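Local coordinates for protein LigF (Sphingobium sp. SYK-6, PDB 4XT0) that cleaves beta-aryl ether bonds of lignin as a glutathione-binding beta-etherase of the glutathione S-transferase superfamily, at residues Glu179-Tyr193 with Lys222-Arg236. Residues are numbered along the deposited sequence; the frame is centred on the assembly and turned at random.
Sequences EETLSKQDYLVDTGY and KTPGLCAWLDRINAR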
# COMPACT_ATOMS: atom_id res chain seq x y z
N GLU A 179 -12.80 -12.54 8.61
CA GLU A 179 -13.93 -13.25 9.19
C GLU A 179 -14.83 -12.29 9.95
O GLU A 179 -16.04 -12.44 9.94
CB GLU A 179 -13.45 -14.35 10.13
CG GLU A 179 -14.58 -15.15 10.74
CD GLU A 179 -15.28 -15.99 9.69
OE1 GLU A 179 -14.70 -16.17 8.60
OE2 GLU A 179 -16.40 -16.47 9.96
N GLU A 180 -14.21 -11.33 10.61
CA GLU A 180 -14.93 -10.28 11.32
C GLU A 180 -16.00 -9.63 10.43
O GLU A 180 -17.08 -9.28 10.90
CB GLU A 180 -13.92 -9.23 11.81
CG GLU A 180 -14.50 -8.06 12.57
CD GLU A 180 -13.41 -7.11 13.04
OE1 GLU A 180 -12.27 -7.57 13.30
OE2 GLU A 180 -13.68 -5.89 13.16
N THR A 181 -15.71 -9.49 9.14
CA THR A 181 -16.66 -8.84 8.24
C THR A 181 -17.52 -9.87 7.50
O THR A 181 -18.75 -9.75 7.43
CB THR A 181 -15.94 -7.92 7.22
OG1 THR A 181 -15.34 -6.82 7.91
CG2 THR A 181 -16.91 -7.41 6.16
N LEU A 182 -16.87 -10.91 6.98
CA LEU A 182 -17.55 -11.89 6.12
C LEU A 182 -18.48 -12.83 6.88
O LEU A 182 -19.32 -13.50 6.29
CB LEU A 182 -16.52 -12.70 5.32
CG LEU A 182 -15.78 -11.82 4.32
CD1 LEU A 182 -14.57 -12.53 3.70
CD2 LEU A 182 -16.74 -11.35 3.22
N SER A 183 -18.34 -12.85 8.20
CA SER A 183 -19.27 -13.57 9.05
C SER A 183 -20.59 -12.81 9.20
O SER A 183 -21.52 -13.30 9.82
CB SER A 183 -18.66 -13.82 10.44
OG SER A 183 -18.52 -12.60 11.15
N LYS A 184 -20.66 -11.61 8.64
CA LYS A 184 -21.85 -10.76 8.81
C LYS A 184 -22.47 -10.31 7.49
O LYS A 184 -23.59 -9.81 7.47
CB LYS A 184 -21.50 -9.54 9.66
CG LYS A 184 -21.22 -9.88 11.11
CD LYS A 184 -20.22 -8.93 11.73
CE LYS A 184 -19.77 -9.45 13.10
NZ LYS A 184 -18.51 -8.82 13.56
N GLN A 185 -21.74 -10.45 6.39
CA GLN A 185 -22.25 -10.00 5.10
C GLN A 185 -21.55 -10.77 3.97
O GLN A 185 -20.53 -11.40 4.22
CB GLN A 185 -22.05 -8.47 4.93
CG GLN A 185 -20.61 -7.99 5.03
CD GLN A 185 -20.50 -6.46 5.07
OE1 GLN A 185 -21.13 -5.81 5.90
NE2 GLN A 185 -19.69 -5.90 4.18
N ASP A 186 -22.11 -10.71 2.76
CA ASP A 186 -21.67 -11.56 1.65
C ASP A 186 -20.37 -11.11 1.01
O ASP A 186 -19.61 -11.93 0.50
CB ASP A 186 -22.75 -11.64 0.56
CG ASP A 186 -23.92 -12.55 0.94
OD1 ASP A 186 -23.85 -13.26 1.97
OD2 ASP A 186 -24.93 -12.53 0.19
N TYR A 187 -20.11 -9.81 1.02
CA TYR A 187 -18.92 -9.27 0.37
C TYR A 187 -18.27 -8.24 1.27
O TYR A 187 -18.90 -7.76 2.21
CB TYR A 187 -19.27 -8.67 -1.00
CG TYR A 187 -19.77 -9.69 -2.02
CD1 TYR A 187 -18.88 -10.54 -2.66
CD2 TYR A 187 -21.11 -9.78 -2.35
CE1 TYR A 187 -19.31 -11.47 -3.59
CE2 TYR A 187 -21.56 -10.71 -3.29
CZ TYR A 187 -20.65 -11.55 -3.91
OH TYR A 187 -21.06 -12.48 -4.84
N LEU A 188 -17.03 -7.86 0.99
CA LEU A 188 -16.29 -7.04 1.95
C LEU A 188 -16.92 -5.64 2.13
O LEU A 188 -16.96 -5.14 3.26
CB LEU A 188 -14.82 -6.94 1.54
CG LEU A 188 -14.10 -8.28 1.72
CD1 LEU A 188 -12.71 -8.27 1.09
CD2 LEU A 188 -14.01 -8.67 3.20
N VAL A 189 -17.42 -5.04 1.06
CA VAL A 189 -18.18 -3.77 1.15
C VAL A 189 -19.65 -4.07 0.88
O VAL A 189 -19.97 -4.81 -0.06
CB VAL A 189 -17.66 -2.71 0.13
CG1 VAL A 189 -18.33 -1.33 0.35
CG2 VAL A 189 -16.12 -2.60 0.23
N ASP A 190 -20.56 -3.52 1.68
CA ASP A 190 -21.93 -4.02 1.70
C ASP A 190 -22.75 -3.59 0.47
O ASP A 190 -23.90 -3.98 0.33
CB ASP A 190 -22.67 -3.63 3.00
CG ASP A 190 -22.74 -2.11 3.24
OD1 ASP A 190 -22.55 -1.30 2.30
OD2 ASP A 190 -23.05 -1.72 4.39
N THR A 191 -22.14 -2.80 -0.41
CA THR A 191 -22.76 -2.48 -1.70
C THR A 191 -22.58 -3.64 -2.69
O THR A 191 -23.11 -3.60 -3.81
CB THR A 191 -22.16 -1.20 -2.33
OG1 THR A 191 -20.74 -1.20 -2.14
CG2 THR A 191 -22.76 0.04 -1.68
N GLY A 192 -21.81 -4.65 -2.30
CA GLY A 192 -21.67 -5.84 -3.11
C GLY A 192 -20.28 -6.05 -3.68
O GLY A 192 -19.34 -5.33 -3.34
N TYR A 193 -20.16 -7.05 -4.54
CA TYR A 193 -18.89 -7.48 -5.10
C TYR A 193 -18.09 -6.35 -5.73
O TYR A 193 -18.63 -5.59 -6.54
CB TYR A 193 -19.17 -8.56 -6.14
CG TYR A 193 -17.98 -9.23 -6.79
CD1 TYR A 193 -17.21 -10.15 -6.09
CD2 TYR A 193 -17.68 -9.00 -8.13
CE1 TYR A 193 -16.15 -10.81 -6.69
CE2 TYR A 193 -16.63 -9.66 -8.76
CZ TYR A 193 -15.87 -10.57 -8.03
OH TYR A 193 -14.84 -11.26 -8.62
N LYS A 222 -13.56 -22.56 12.17
CA LYS A 222 -12.97 -21.31 12.65
C LYS A 222 -13.38 -20.09 11.83
O LYS A 222 -13.56 -18.99 12.38
CB LYS A 222 -11.44 -21.41 12.66
CG LYS A 222 -10.91 -22.33 13.76
CD LYS A 222 -9.46 -22.01 14.10
CE LYS A 222 -8.97 -22.78 15.32
NZ LYS A 222 -7.60 -22.36 15.73
N THR A 223 -13.52 -20.26 10.53
CA THR A 223 -13.85 -19.15 9.65
C THR A 223 -14.92 -19.51 8.63
O THR A 223 -14.64 -19.52 7.43
CB THR A 223 -12.60 -18.64 8.90
OG1 THR A 223 -12.06 -19.71 8.10
CG2 THR A 223 -11.54 -18.15 9.86
N PRO A 224 -16.15 -19.80 9.09
CA PRO A 224 -17.25 -20.11 8.17
C PRO A 224 -17.58 -18.95 7.23
O PRO A 224 -17.91 -19.19 6.08
CB PRO A 224 -18.42 -20.40 9.11
CG PRO A 224 -18.10 -19.64 10.35
CD PRO A 224 -16.61 -19.76 10.49
N GLY A 225 -17.49 -17.72 7.73
CA GLY A 225 -17.75 -16.55 6.91
C GLY A 225 -16.78 -16.47 5.74
O GLY A 225 -17.18 -16.34 4.59
N LEU A 226 -15.49 -16.55 6.06
CA LEU A 226 -14.45 -16.53 5.04
C LEU A 226 -14.64 -17.65 4.00
O LEU A 226 -14.56 -17.41 2.79
CB LEU A 226 -13.07 -16.65 5.72
CG LEU A 226 -11.82 -16.70 4.86
CD1 LEU A 226 -11.76 -15.50 3.97
CD2 LEU A 226 -10.58 -16.77 5.73
N CYS A 227 -14.92 -18.86 4.48
CA CYS A 227 -15.15 -20.00 3.59
C CYS A 227 -16.36 -19.85 2.67
O CYS A 227 -16.31 -20.24 1.51
CB CYS A 227 -15.29 -21.29 4.40
SG CYS A 227 -13.77 -21.82 5.21
N ALA A 228 -17.46 -19.30 3.18
CA ALA A 228 -18.65 -19.10 2.33
C ALA A 228 -18.36 -18.06 1.25
O ALA A 228 -18.81 -18.20 0.11
CB ALA A 228 -19.85 -18.69 3.17
N TRP A 229 -17.61 -17.02 1.61
CA TRP A 229 -17.18 -15.99 0.68
C TRP A 229 -16.27 -16.57 -0.41
O TRP A 229 -16.47 -16.32 -1.60
CB TRP A 229 -16.50 -14.87 1.46
CG TRP A 229 -15.76 -13.79 0.69
CD1 TRP A 229 -16.30 -12.66 0.13
CD2 TRP A 229 -14.34 -13.69 0.50
NE1 TRP A 229 -15.30 -11.89 -0.43
CE2 TRP A 229 -14.10 -12.49 -0.22
CE3 TRP A 229 -13.26 -14.51 0.85
CZ2 TRP A 229 -12.81 -12.10 -0.60
CZ3 TRP A 229 -11.97 -14.10 0.48
CH2 TRP A 229 -11.76 -12.91 -0.24
N LEU A 230 -15.30 -17.39 -0.00
CA LEU A 230 -14.43 -18.07 -0.97
C LEU A 230 -15.24 -18.93 -1.96
O LEU A 230 -14.99 -18.90 -3.16
CB LEU A 230 -13.41 -18.96 -0.25
CG LEU A 230 -12.20 -18.28 0.40
CD1 LEU A 230 -11.44 -19.30 1.26
CD2 LEU A 230 -11.27 -17.66 -0.65
N ASP A 231 -16.22 -19.67 -1.44
CA ASP A 231 -17.12 -20.48 -2.26
C ASP A 231 -17.95 -19.62 -3.21
O ASP A 231 -18.10 -19.95 -4.39
CB ASP A 231 -18.06 -21.29 -1.38
CG ASP A 231 -17.39 -22.50 -0.74
OD1 ASP A 231 -16.21 -22.77 -1.05
OD2 ASP A 231 -18.05 -23.18 0.06
N ARG A 232 -18.48 -18.53 -2.67
CA ARG A 232 -19.31 -17.57 -3.39
C ARG A 232 -18.57 -17.00 -4.62
O ARG A 232 -19.08 -17.01 -5.74
CB ARG A 232 -19.72 -16.45 -2.41
CG ARG A 232 -20.50 -15.27 -2.95
CD ARG A 232 -21.00 -14.37 -1.78
NE ARG A 232 -21.71 -15.16 -0.77
CZ ARG A 232 -21.33 -15.29 0.50
NH1 ARG A 232 -20.25 -14.66 0.95
NH2 ARG A 232 -22.03 -16.05 1.33
N ILE A 233 -17.35 -16.54 -4.41
CA ILE A 233 -16.60 -15.95 -5.50
C ILE A 233 -16.22 -17.03 -6.52
O ILE A 233 -16.32 -16.82 -7.73
CB ILE A 233 -15.35 -15.23 -4.98
CG1 ILE A 233 -15.79 -14.10 -4.05
CG2 ILE A 233 -14.52 -14.69 -6.13
CD1 ILE A 233 -14.67 -13.36 -3.41
N ASN A 234 -15.84 -18.21 -6.03
CA ASN A 234 -15.52 -19.32 -6.91
C ASN A 234 -16.71 -19.82 -7.76
O ASN A 234 -16.51 -20.47 -8.78
CB ASN A 234 -14.95 -20.49 -6.09
CG ASN A 234 -13.43 -20.42 -5.96
OD1 ASN A 234 -12.73 -20.37 -6.96
ND2 ASN A 234 -12.94 -20.42 -4.74
N ALA A 235 -17.93 -19.51 -7.33
CA ALA A 235 -19.11 -19.88 -8.10
C ALA A 235 -19.48 -18.87 -9.20
O ALA A 235 -20.31 -19.16 -10.07
CB ALA A 235 -20.30 -20.08 -7.16
N ARG A 236 -18.89 -17.67 -9.16
CA ARG A 236 -19.19 -16.64 -10.15
C ARG A 236 -18.75 -17.10 -11.53
O ARG A 236 -17.66 -17.64 -11.67
CB ARG A 236 -18.51 -15.31 -9.80
CG ARG A 236 -18.92 -14.72 -8.46
CD ARG A 236 -18.20 -13.39 -8.19
NE ARG A 236 -18.42 -12.41 -9.25
CZ ARG A 236 -19.45 -11.57 -9.27
NH1 ARG A 236 -20.32 -11.57 -8.27
NH2 ARG A 236 -19.59 -10.70 -10.27
O HOH W 1 -19.54 -14.65 3.91
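Both carboxylate oxygens of Glu179 are taken up by the first turn of helix 224-235: OE2 accepts from Gly225 N (2.8 Å) through its syn lone pair, and OE1 accepts from Leu226 N (2.7 Å). With CG anti to the backbone N (chi1 -178°) and a bend at chi2, the acid reaches these amides, where the helix dipole would probably favour its negative charge. Any side chain at Gly225 would collide with Glu179 and the 182-183 backbone. Leu182 lays CD1 over the five-membered ring of Trp229, 3.6 Å from its centroid, with Ile233 on the opposite face. This packing joins the end of helix 161-182 to helix 224-235 in the all-helical C-terminal domain of the GST fold; Asp197 accepts from Trp229 NE1. The exposed flank at Asp186 is looser: its OD1 sits above the Arg232 guanidinium, 3.4 Å from NH2, a purely electrostatic pairing, while Arg232 NH1 bonds weakly to Asp186 O and also donates to a water that reaches Leu182 O and Gly225 O. Packing tightens again where the Arg236 guanidinium, paired through NE with Glu26, lies flat on Tyr193, planes 14° apart. A serine in place of Tyr193 would probably leave one guanidinium face without its stacking partner.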